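Local coordinates for cypemycin cysteine dehydrogenase (decarboxylating) (Streptomyces sp, PDB 6JDD), which catalyses the oxidative decarboxylation of the C-terminal cysteine of the cypemycin precursor peptide, a step in the biosynthesis of this linaridin, and binds FAD, at residues A[38-46]-A[57-68]; A[147-155]-A[167-178]. All coordinates share one frame; numbering follows the deposited sequence.

Contact 1. Residues A[38-46]-A[57-68]; sequences LVVNVSVTP and LRHLANGKVWVD. With FAD (flavin-adenine dinucleotide), chain B.
Asn62 grips the start of strand 39-44 with both ends of its amide. ND2 donates to Leu38 O at 2.8 Å, with that oxygen close to the amide plane, while Val40 N donates to Asn62 OD1 at 2.9 Å from above the carbonyl plane. CG sits between the backbone N and the carbonyl carbon (chi1 53°), which brings the amide's two polar ends up to the backbone of residues 38-40. An alanine here would remove both bonds and is likely to leave Leu38 O and Val40 N without these mates, freeing the strand's entry to shift. One step on, Asn41 OD1 takes Lys64 N in its carbonyl plane, on a lone pair, at 2.9 Å; its ND2 turns to Glu10 and Ser87. Gly63 passes so near Asn41 OD1 that a CB there would clash. From Val42 onward the bonds are backbone ones, Val42 N to Lys64 O, Trp66 N to Val42 O, Val44 N to Trp66 O and Asp68 N to Val44 O, in parallel register. This is a right-handed beta-alpha-beta crossover, strand 39-44, helix 54-60 and strand 65-67, the outermost within this chain, in the parallel sheet of the flavoprotein fold. On the helix side, Leu57 CD1 meets Val44 CG2 tip to tip at 3.4 Å, and the Leu57 and Val42 side chains cross at about a right angle, while Ala61 CB touches Val42 CG2 at 3.9 Å. On the other face Ser43 CB stands over the six-membered ring of Trp66, 3.5 Å from its centroid and 9° off the normal, a CH-pi contact; Ser43 OG bonds His14 and His12. Beyond the strand's C-terminal end, Thr45 OG1 donates to FAD O2P at 2.5 Å and is also bonded to Ala48 N.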
loop_
_atom_site.group_PDB
_atom_site.type_symbol
_atom_site.label_atom_id
_atom_site.label_comp_id
_atom_site.label_asym_id
_atom_site.label_seq_id
_atom_site.Cartn_x
_atom_site.Cartn_y
_atom_site.Cartn_z
ATOM N N LEU A 38 -15.449 20.423 36.118
ATOM C CA LEU A 38 -15.339 21.096 34.803
ATOM C C LEU A 38 -15.315 20.062 33.680
ATOM O O LEU A 38 -14.535 19.139 33.777
ATOM C CB LEU A 38 -14.059 21.924 34.792
ATOM C CG LEU A 38 -13.829 22.781 33.550
ATOM C CD1 LEU A 38 -15.017 23.677 33.250
ATOM C CD2 LEU A 38 -12.584 23.616 33.746
ATOM N N VAL A 39 -16.149 20.225 32.661
ATOM C CA VAL A 39 -16.049 19.433 31.403
ATOM C C VAL A 39 -15.084 20.138 30.440
ATOM O O VAL A 39 -15.343 21.289 30.081
ATOM C CB VAL A 39 -17.432 19.206 30.768
ATOM C CG1 VAL A 39 -17.344 18.552 29.397
ATOM C CG2 VAL A 39 -18.302 18.373 31.664
ATOM N N VAL A 40 -14.024 19.450 30.024
ATOM C CA VAL A 40 -12.954 20.004 29.156
ATOM C C VAL A 40 -13.036 19.287 27.813
ATOM O O VAL A 40 -12.776 18.088 27.754
ATOM C CB VAL A 40 -11.583 19.822 29.815
ATOM C CG1 VAL A 40 -10.439 20.363 28.970
ATOM C CG2 VAL A 40 -11.539 20.435 31.180
ATOM N N ASN A 41 -13.407 20.012 26.776
ATOM C CA ASN A 41 -13.329 19.556 25.368
ATOM C C ASN A 41 -11.984 19.980 24.780
ATOM O O ASN A 41 -11.436 20.993 25.197
ATOM C CB ASN A 41 -14.485 20.096 24.527
ATOM C CG ASN A 41 -15.829 19.848 25.171
ATOM O OD1 ASN A 41 -16.302 18.717 25.242
ATOM N ND2 ASN A 41 -16.456 20.917 25.626
ATOM N N VAL A 42 -11.470 19.208 23.840
ATOM C CA VAL A 42 -10.140 19.483 23.246
ATOM C C VAL A 42 -10.170 19.195 21.748
ATOM O O VAL A 42 -10.666 18.134 21.328
ATOM C CB VAL A 42 -9.038 18.666 23.937
ATOM C CG1 VAL A 42 -7.671 19.057 23.411
ATOM C CG2 VAL A 42 -9.069 18.810 25.446
ATOM N N SER A 43 -9.663 20.142 20.983
ATOM C CA SER A 43 -9.395 19.994 19.530
ATOM C C SER A 43 -7.881 20.084 19.325
ATOM O O SER A 43 -7.210 20.793 20.059
ATOM C CB SER A 43 -10.169 21.000 18.687
ATOM O OG SER A 43 -9.836 22.346 19.000
ATOM N N VAL A 44 -7.354 19.341 18.384
ATOM C CA VAL A 44 -5.887 19.273 18.193
ATOM C C VAL A 44 -5.614 19.366 16.695
ATOM O O VAL A 44 -6.163 18.595 15.942
ATOM C CB VAL A 44 -5.328 17.962 18.773
ATOM C CG1 VAL A 44 -3.833 17.892 18.619
ATOM C CG2 VAL A 44 -5.708 17.753 20.218
ATOM N N THR A 45 -4.744 20.261 16.277
ATOM C CA THR A 45 -4.417 20.453 14.847
ATOM C C THR A 45 -3.504 19.324 14.447
ATOM O O THR A 45 -2.782 18.809 15.277
ATOM C CB THR A 45 -3.725 21.776 14.501
ATOM O OG1 THR A 45 -2.395 21.837 15.035
ATOM C CG2 THR A 45 -4.543 22.972 14.930
ATOM N N PRO A 46 -3.524 18.936 13.159
ATOM C CA PRO A 46 -2.573 17.964 12.645
ATOM C C PRO A 46 -1.140 18.302 13.138
ATOM O O PRO A 46 -0.471 17.463 13.621
ATOM C CB PRO A 46 -2.810 18.124 11.142
ATOM C CG PRO A 46 -4.278 18.404 11.045
ATOM C CD PRO A 46 -4.481 19.413 12.150
ATOM N N LEU A 57 -5.045 12.515 25.368
ATOM C CA LEU A 57 -6.059 13.534 25.715
ATOM C C LEU A 57 -7.430 12.864 25.862
ATOM O O LEU A 57 -8.223 13.298 26.711
ATOM C CB LEU A 57 -6.099 14.619 24.632
ATOM C CG LEU A 57 -4.857 15.487 24.495
ATOM C CD1 LEU A 57 -4.919 16.284 23.203
ATOM C CD2 LEU A 57 -4.686 16.416 25.668
ATOM N N ARG A 58 -7.736 11.896 25.007
ATOM C CA ARG A 58 -9.012 11.160 25.151
ATOM C C ARG A 58 -9.095 10.598 26.577
ATOM O O ARG A 58 -10.206 10.524 27.087
ATOM C CB ARG A 58 -9.150 10.039 24.125
ATOM C CG ARG A 58 -9.486 10.517 22.732
ATOM C CD ARG A 58 -9.623 9.369 21.757
ATOM N NE ARG A 58 -9.257 9.838 20.430
ATOM C CZ ARG A 58 -9.948 10.759 19.740
ATOM N NH1 ARG A 58 -9.529 11.123 18.531
ATOM N NH2 ARG A 58 -11.062 11.295 20.247
ATOM N N HIS A 59 -7.979 10.199 27.188
ATOM C CA HIS A 59 -7.945 9.676 28.583
ATOM C C HIS A 59 -7.961 10.838 29.579
ATOM O O HIS A 59 -8.729 10.789 30.526
ATOM C CB HIS A 59 -6.770 8.700 28.802
ATOM C CG HIS A 59 -6.937 7.446 28.005
ATOM N ND1 HIS A 59 -7.858 6.472 28.362
ATOM C CD2 HIS A 59 -6.385 7.045 26.823
ATOM C CE1 HIS A 59 -7.855 5.520 27.430
ATOM N NE2 HIS A 59 -6.949 5.843 26.471
ATOM N N LEU A 60 -7.165 11.879 29.380
ATOM C CA LEU A 60 -7.022 12.913 30.426
ATOM C C LEU A 60 -8.220 13.868 30.421
ATOM O O LEU A 60 -8.512 14.409 31.469
ATOM C CB LEU A 60 -5.709 13.652 30.188
ATOM C CG LEU A 60 -4.470 12.766 30.281
ATOM C CD1 LEU A 60 -3.240 13.431 29.674
ATOM C CD2 LEU A 60 -4.209 12.366 31.727
ATOM N N ALA A 61 -8.877 14.076 29.283
ATOM C CA ALA A 61 -9.974 15.055 29.141
ATOM C C ALA A 61 -11.305 14.331 29.249
ATOM O O ALA A 61 -11.443 13.293 28.641
ATOM C CB ALA A 61 -9.860 15.776 27.817
ATOM N N ASN A 62 -12.272 14.938 29.908
ATOM C CA ASN A 62 -13.589 14.316 30.165
ATOM C C ASN A 62 -14.614 14.726 29.109
ATOM O O ASN A 62 -15.683 14.175 29.119
ATOM C CB ASN A 62 -14.075 14.662 31.563
ATOM C CG ASN A 62 -14.076 16.139 31.843
ATOM O OD1 ASN A 62 -13.315 16.896 31.282
ATOM N ND2 ASN A 62 -14.934 16.551 32.732
ATOM N N GLY A 63 -14.303 15.692 28.251
ATOM C CA GLY A 63 -15.228 16.154 27.193
ATOM C C GLY A 63 -14.918 15.484 25.873
ATOM O O GLY A 63 -14.227 14.518 25.908
ATOM N N LYS A 64 -15.383 16.011 24.747
ATOM C CA LYS A 64 -15.075 15.459 23.400
ATOM C C LYS A 64 -13.655 15.830 23.002
ATOM O O LYS A 64 -13.190 16.945 23.367
ATOM C CB LYS A 64 -16.077 15.984 22.381
ATOM C CG LYS A 64 -17.502 15.500 22.623
ATOM C CD LYS A 64 -17.585 14.031 23.110
ATOM C CE LYS A 64 -18.870 13.306 22.736
ATOM N NZ LYS A 64 -20.077 14.016 23.232
ATOM N N VAL A 65 -12.984 14.913 22.326
ATOM C CA VAL A 65 -11.614 15.179 21.832
ATOM C C VAL A 65 -11.629 14.864 20.351
ATOM O O VAL A 65 -12.181 13.852 19.978
ATOM C CB VAL A 65 -10.541 14.382 22.593
ATOM C CG1 VAL A 65 -9.156 14.619 22.021
ATOM C CG2 VAL A 65 -10.524 14.723 24.061
ATOM N N TRP A 66 -11.109 15.763 19.539
ATOM C CA TRP A 66 -11.098 15.573 18.072
ATOM C C TRP A 66 -9.906 16.260 17.410
ATOM O O TRP A 66 -9.367 17.256 17.934
ATOM C CB TRP A 66 -12.400 16.006 17.438
ATOM C CG TRP A 66 -13.013 17.267 17.953
ATOM C CD1 TRP A 66 -13.842 17.374 19.027
ATOM C CD2 TRP A 66 -12.943 18.580 17.374
ATOM N NE1 TRP A 66 -14.277 18.654 19.170
ATOM C CE2 TRP A 66 -13.753 19.413 18.165
ATOM C CE3 TRP A 66 -12.280 19.130 16.267
ATOM C CZ2 TRP A 66 -13.917 20.766 17.899
ATOM C CZ3 TRP A 66 -12.452 20.463 15.993
ATOM C CH2 TRP A 66 -13.251 21.266 16.807
ATOM N N VAL A 67 -9.494 15.687 16.296
ATOM C CA VAL A 67 -8.475 16.290 15.421
ATOM C C VAL A 67 -9.175 17.338 14.568
ATOM O O VAL A 67 -10.308 17.080 14.105
ATOM C CB VAL A 67 -7.754 15.228 14.596
ATOM C CG1 VAL A 67 -6.806 15.895 13.619
ATOM C CG2 VAL A 67 -7.008 14.268 15.515
ATOM N N ASP A 68 -8.533 18.498 14.455
ATOM C CA ASP A 68 -9.067 19.686 13.758
ATOM C C ASP A 68 -8.944 19.491 12.220
ATOM O O ASP A 68 -8.008 20.002 11.582
ATOM C CB ASP A 68 -8.385 20.970 14.257
ATOM C CG ASP A 68 -8.911 22.201 13.518
ATOM O OD1 ASP A 68 -10.077 22.138 13.117
ATOM O OD2 ASP A 68 -8.132 23.207 13.317
HETATM P PA FAD B . -2.521 23.312 11.167
HETATM O O1A FAD B . -3.951 22.888 11.087
HETATM O O2A FAD B . -1.484 22.265 11.402
HETATM O O5B FAD B . -2.142 24.150 9.852
HETATM C C5B FAD B . -1.594 23.441 8.712
HETATM C C4B FAD B . -1.847 24.243 7.458
HETATM O O4B FAD B . -2.436 23.379 6.452
HETATM C C3B FAD B . -2.810 25.429 7.602
HETATM O O3B FAD B . -2.409 26.521 6.783
HETATM C C2B FAD B . -4.142 24.835 7.134
HETATM O O2B FAD B . -5.039 25.813 6.654
HETATM C C1B FAD B . -3.669 23.907 6.020
HETATM N N9A FAD B . -4.574 22.796 5.759
HETATM C C8A FAD B . -5.940 22.776 5.899
HETATM N N7A FAD B . -6.462 21.614 5.581
HETATM C C5A FAD B . -5.377 20.828 5.211
HETATM C C6A FAD B . -5.270 19.495 4.769
HETATM N N6A FAD B . -6.309 18.680 4.618
HETATM N N1A FAD B . -4.029 19.032 4.486
HETATM C C2A FAD B . -2.985 19.858 4.640
HETATM N N3A FAD B . -2.965 21.125 5.047
HETATM C C4A FAD B . -4.210 21.552 5.318
HETATM N N1 FAD B . 5.042 28.024 15.224
HETATM C C2 FAD B . 4.692 28.982 16.113
HETATM O O2 FAD B . 3.918 29.888 15.797
HETATM N N3 FAD B . 5.171 28.994 17.385
HETATM C C4 FAD B . 6.039 28.034 17.844
HETATM O O4 FAD B . 6.446 28.083 18.996
HETATM C C4X FAD B . 6.427 27.019 16.948
HETATM N N5 FAD B . 7.254 26.096 17.368
HETATM C C5X FAD B . 7.617 25.120 16.478
HETATM C C6 FAD B . 8.504 24.120 16.912
HETATM C C7 FAD B . 8.911 23.110 16.073
HETATM C C7M FAD B . 9.863 22.053 16.572
HETATM C C8 FAD B . 8.427 23.072 14.742
HETATM C C8M FAD B . 8.858 21.975 13.804
HETATM C C9 FAD B . 7.555 24.049 14.305
HETATM C C9A FAD B . 7.134 25.085 15.155
HETATM N N10 FAD B . 6.255 26.086 14.745
HETATM C C10 FAD B . 5.872 27.084 15.621
HETATM C "C1'" FAD B . 5.730 26.082 13.368
HETATM C "C2'" FAD B . 4.320 25.526 13.297
HETATM O "O2'" FAD B . 4.330 24.144 13.641
HETATM C "C3'" FAD B . 3.734 25.695 11.893
HETATM O "O3'" FAD B . 3.522 27.079 11.634
HETATM C "C4'" FAD B . 2.421 24.938 11.680
HETATM O "O4'" FAD B . 1.966 25.136 10.340
HETATM C "C5'" FAD B . 1.341 25.372 12.644
HETATM O "O5'" FAD B . 0.079 24.756 12.268
HETATM P P FAD B . -1.173 24.862 13.265
HETATM O O1P FAD B . -1.339 26.290 13.664
HETATM O O2P FAD B . -1.015 23.828 14.332
HETATM O O3P FAD B . -2.381 24.439 12.298
#

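Contact 2. Residues A[147-155]-A[167-178]; sequences PNVEFAPRV and EVGFNLPGALAA
Val155, Arg154 and Pro153 lay the end of segment 147-155 along residues 167-174. Val155 N donates to Val168 O at 2.9 Å, whereas the return bond from Glu167 N is weak; Val155 and Glu167 are poorly ordered. Val155 CG1 lies obliquely across the Asn171 amide, 3.4 Å from ND2. Arg154, its chain bent at chi2 and chi3 (-61° and 90°), lays one face of its guanidinium, near the rim, over Gly169, whose CA is 3.3 Å from the plane; a CB there would clash with NH1. Arg154 NH1 donates almost straight to Ala152 O at 2.6 Å and forms a salt bridge with Asp127, so the group is held by the backbone two residues back and by strand 123-127, while NH2 reaches Glu167 O weakly. The ring of Pro153 rests against the first helical turn, CD lying 3.7 Å from Gly174 O. Pro153 O accepts from Asn171 ND2 at 3.0 Å, the donor standing above the carbonyl plane. The other end of that amide, OD1, takes Gly174 N at 2.8 Å, making Asn171 the N-cap of helix 172-185, whose first turn packs on Ala152 and Pro153 just beyond strand 149-151, outermost in the parallel sheet within this chain.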
loop_
_atom_site.group_PDB
_atom_site.type_symbol
_atom_site.label_atom_id
_atom_site.label_comp_id
_atom_site.label_asym_id
_atom_site.label_seq_id
_atom_site.Cartn_x
_atom_site.Cartn_y
_atom_site.Cartn_z
ATOM N N PRO A 147 -15.083 41.636 19.778
ATOM C CA PRO A 147 -15.106 42.014 21.181
ATOM C C PRO A 147 -14.774 40.831 22.091
ATOM O O PRO A 147 -14.300 41.024 23.143
ATOM C CB PRO A 147 -16.535 42.551 21.359
ATOM C CG PRO A 147 -17.380 41.807 20.304
ATOM C CD PRO A 147 -16.427 41.555 19.157
ATOM N N ASN A 148 -14.987 39.608 21.639
ATOM C CA ASN A 148 -14.823 38.420 22.518
ATOM C C ASN A 148 -13.368 37.931 22.539
ATOM O O ASN A 148 -13.089 37.017 23.280
ATOM C CB ASN A 148 -15.816 37.337 22.111
ATOM C CG ASN A 148 -15.740 36.946 20.646
ATOM O OD1 ASN A 148 -15.517 37.797 19.771
ATOM N ND2 ASN A 148 -15.985 35.658 20.367
ATOM N N VAL A 149 -12.460 38.490 21.750
ATOM C CA VAL A 149 -11.095 37.911 21.630
ATOM C C VAL A 149 -10.132 38.658 22.537
ATOM O O VAL A 149 -10.112 39.854 22.453
ATOM C CB VAL A 149 -10.647 37.998 20.175
ATOM C CG1 VAL A 149 -9.187 37.677 20.016
ATOM C CG2 VAL A 149 -11.516 37.115 19.326
ATOM N N GLU A 150 -9.303 37.956 23.293
ATOM C CA GLU A 150 -8.172 38.537 24.062
ATOM C C GLU A 150 -6.947 37.634 23.969
ATOM O O GLU A 150 -7.095 36.437 23.802
ATOM C CB GLU A 150 -8.507 38.692 25.544
ATOM C CG GLU A 150 -9.349 39.918 25.790
ATOM C CD GLU A 150 -9.582 40.346 27.233
ATOM O OE1 GLU A 150 -8.766 39.979 28.155
ATOM O OE2 GLU A 150 -10.588 41.067 27.434
ATOM N N PHE A 151 -5.775 38.212 24.168
ATOM C CA PHE A 151 -4.522 37.464 24.381
ATOM C C PHE A 151 -4.343 37.271 25.875
ATOM O O PHE A 151 -4.687 38.100 26.629
ATOM C CB PHE A 151 -3.359 38.191 23.720
ATOM C CG PHE A 151 -3.395 38.071 22.218
ATOM C CD1 PHE A 151 -4.215 38.895 21.463
ATOM C CD2 PHE A 151 -2.622 37.110 21.581
ATOM C CE1 PHE A 151 -4.273 38.721 20.095
ATOM C CE2 PHE A 151 -2.651 36.964 20.218
ATOM C CZ PHE A 151 -3.466 37.783 19.477
ATOM N N ALA A 152 -3.822 36.132 26.263
ATOM C CA ALA A 152 -3.705 35.751 27.676
ATOM C C ALA A 152 -2.662 36.657 28.291
ATOM O O ALA A 152 -1.819 37.161 27.557
ATOM C CB ALA A 152 -3.299 34.295 27.798
ATOM N N PRO A 153 -2.700 36.858 29.627
ATOM C CA PRO A 153 -1.636 37.556 30.341
ATOM C C PRO A 153 -0.259 36.891 30.108
ATOM O O PRO A 153 -0.180 35.641 30.044
ATOM C CB PRO A 153 -2.079 37.513 31.818
ATOM C CG PRO A 153 -3.579 37.326 31.777
ATOM C CD PRO A 153 -3.820 36.508 30.517
ATOM N N ARG A 154 0.777 37.733 29.984
ATOM C CA ARG A 154 2.181 37.318 29.732
ATOM C C ARG A 154 2.709 36.494 30.919
ATOM O O ARG A 154 2.125 36.609 32.052
ATOM C CB ARG A 154 3.065 38.552 29.543
ATOM C CG ARG A 154 2.642 39.493 28.424
ATOM C CD ARG A 154 2.677 38.800 27.075
ATOM N NE ARG A 154 1.391 38.182 26.788
ATOM C CZ ARG A 154 1.125 37.392 25.752
ATOM N NH1 ARG A 154 -0.084 36.881 25.606
ATOM N NH2 ARG A 154 2.056 37.110 24.865
ATOM N N VAL A 155 3.759 35.689 30.669
ATOM C CA VAL A 155 4.637 35.072 31.721
ATOM C C VAL A 155 6.119 35.212 31.331
ATOM O O VAL A 155 6.435 34.988 30.139
ATOM C CB VAL A 155 4.267 33.603 32.019
ATOM C CG1 VAL A 155 3.014 33.524 32.892
ATOM C CG2 VAL A 155 4.138 32.748 30.752
ATOM N N GLU A 167 7.146 37.441 28.009
ATOM C CA GLU A 167 7.036 37.857 26.588
ATOM C C GLU A 167 6.106 36.885 25.843
ATOM O O GLU A 167 5.495 37.293 24.802
ATOM C CB GLU A 167 8.420 37.911 25.937
ATOM C CG GLU A 167 8.419 38.725 24.653
ATOM C CD GLU A 167 9.260 38.177 23.516
ATOM O OE1 GLU A 167 9.715 37.016 23.619
ATOM O OE2 GLU A 167 9.445 38.921 22.528
ATOM N N VAL A 168 5.997 35.649 26.352
ATOM C CA VAL A 168 5.088 34.601 25.796
ATOM C C VAL A 168 3.829 34.439 26.679
ATOM O O VAL A 168 3.868 34.707 27.927
ATOM C CB VAL A 168 5.855 33.279 25.557
ATOM C CG1 VAL A 168 4.947 32.115 25.098
ATOM C CG2 VAL A 168 7.037 33.511 24.616
ATOM N N GLY A 169 2.747 33.993 26.030
ATOM C CA GLY A 169 1.387 33.895 26.580
ATOM C C GLY A 169 0.940 32.473 26.867
ATOM O O GLY A 169 -0.260 32.296 27.059
ATOM N N PHE A 170 1.868 31.517 26.985
ATOM C CA PHE A 170 1.577 30.102 27.368
ATOM C C PHE A 170 1.217 30.002 28.854
ATOM O O PHE A 170 2.019 29.534 29.663
ATOM C CB PHE A 170 2.738 29.157 27.041
ATOM C CG PHE A 170 2.319 27.714 27.063
ATOM C CD1 PHE A 170 1.278 27.276 26.251
ATOM C CD2 PHE A 170 2.944 26.806 27.906
ATOM C CE1 PHE A 170 0.887 25.952 26.265
ATOM C CE2 PHE A 170 2.557 25.480 27.915
ATOM C CZ PHE A 170 1.519 25.066 27.104
ATOM N N ASN A 171 0.010 30.425 29.191
ATOM C CA ASN A 171 -0.364 30.739 30.585
ATOM C C ASN A 171 -1.815 30.313 30.787
ATOM O O ASN A 171 -2.700 31.176 30.608
ATOM C CB ASN A 171 -0.150 32.229 30.836
ATOM C CG ASN A 171 -0.571 32.658 32.225
ATOM O OD1 ASN A 171 -1.090 31.851 32.993
ATOM N ND2 ASN A 171 -0.366 33.924 32.543
ATOM N N LEU A 172 -2.058 29.061 31.177
ATOM C CA LEU A 172 -3.454 28.579 31.372
ATOM C C LEU A 172 -4.117 29.261 32.576
ATOM O O LEU A 172 -5.260 29.711 32.483
ATOM C CB LEU A 172 -3.478 27.057 31.506
ATOM C CG LEU A 172 -4.864 26.435 31.658
ATOM C CD1 LEU A 172 -5.759 26.797 30.509
ATOM C CD2 LEU A 172 -4.771 24.938 31.742
ATOM N N PRO A 173 -3.475 29.365 33.764
ATOM C CA PRO A 173 -4.142 30.043 34.889
ATOM C C PRO A 173 -4.607 31.477 34.539
ATOM O O PRO A 173 -5.782 31.822 34.778
ATOM C CB PRO A 173 -3.074 30.012 35.991
ATOM C CG PRO A 173 -2.197 28.814 35.622
ATOM C CD PRO A 173 -2.134 28.841 34.111
ATOM N N GLY A 174 -3.718 32.263 33.921
ATOM C CA GLY A 174 -4.054 33.601 33.397
ATOM C C GLY A 174 -5.189 33.543 32.386
ATOM O O GLY A 174 -6.106 34.399 32.445
ATOM N N ALA A 175 -5.155 32.572 31.480
ATOM C CA ALA A 175 -6.212 32.436 30.462
ATOM C C ALA A 175 -7.537 32.205 31.210
ATOM O O ALA A 175 -8.585 32.713 30.779
ATOM C CB ALA A 175 -5.872 31.356 29.454
ATOM N N LEU A 176 -7.525 31.438 32.286
ATOM C CA LEU A 176 -8.802 31.052 32.961
ATOM C C LEU A 176 -9.385 32.296 33.629
ATOM O O LEU A 176 -10.633 32.511 33.565
ATOM C CB LEU A 176 -8.529 29.960 34.000
ATOM C CG LEU A 176 -8.205 28.574 33.454
ATOM C CD1 LEU A 176 -7.619 27.705 34.554
ATOM C CD2 LEU A 176 -9.444 27.921 32.863
ATOM N N ALA A 177 -8.514 33.086 34.257
ATOM C CA ALA A 177 -8.912 34.342 34.930
ATOM C C ALA A 177 -9.485 35.313 33.890
ATOM O O ALA A 177 -10.598 35.827 34.107
ATOM C CB ALA A 177 -7.738 34.930 35.671
ATOM N N ALA A 178 -8.770 35.517 32.780
ATOM C CA ALA A 178 -9.238 36.362 31.664
ATOM C C ALA A 178 -10.583 35.833 31.175
ATOM O O ALA A 178 -11.466 36.635 30.960
ATOM C CB ALA A 178 -8.226 36.386 30.559
#

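In the fold
Contact 1 and contact 2 lie on opposite sides of the chain's centre, 20 Å apart between their own centres, although their nearest atoms come within about 5 Å. Each involves one of the two outermost strands of the same parallel sheet within the chain: 65-67 at contact 1 and 149-151 at contact 2. Their order along the chain is serial, with contact 1 closing before contact 2 opens. Thr45 and Pro46 of contact 1 belong to the FAD pocket, whereas at contact 2 the side chain of Val168 remains about 7 Å from a bound FAD. Val168 packs on Thr128, whose carbonyl oxygen is hydrogen-bonded to FAD.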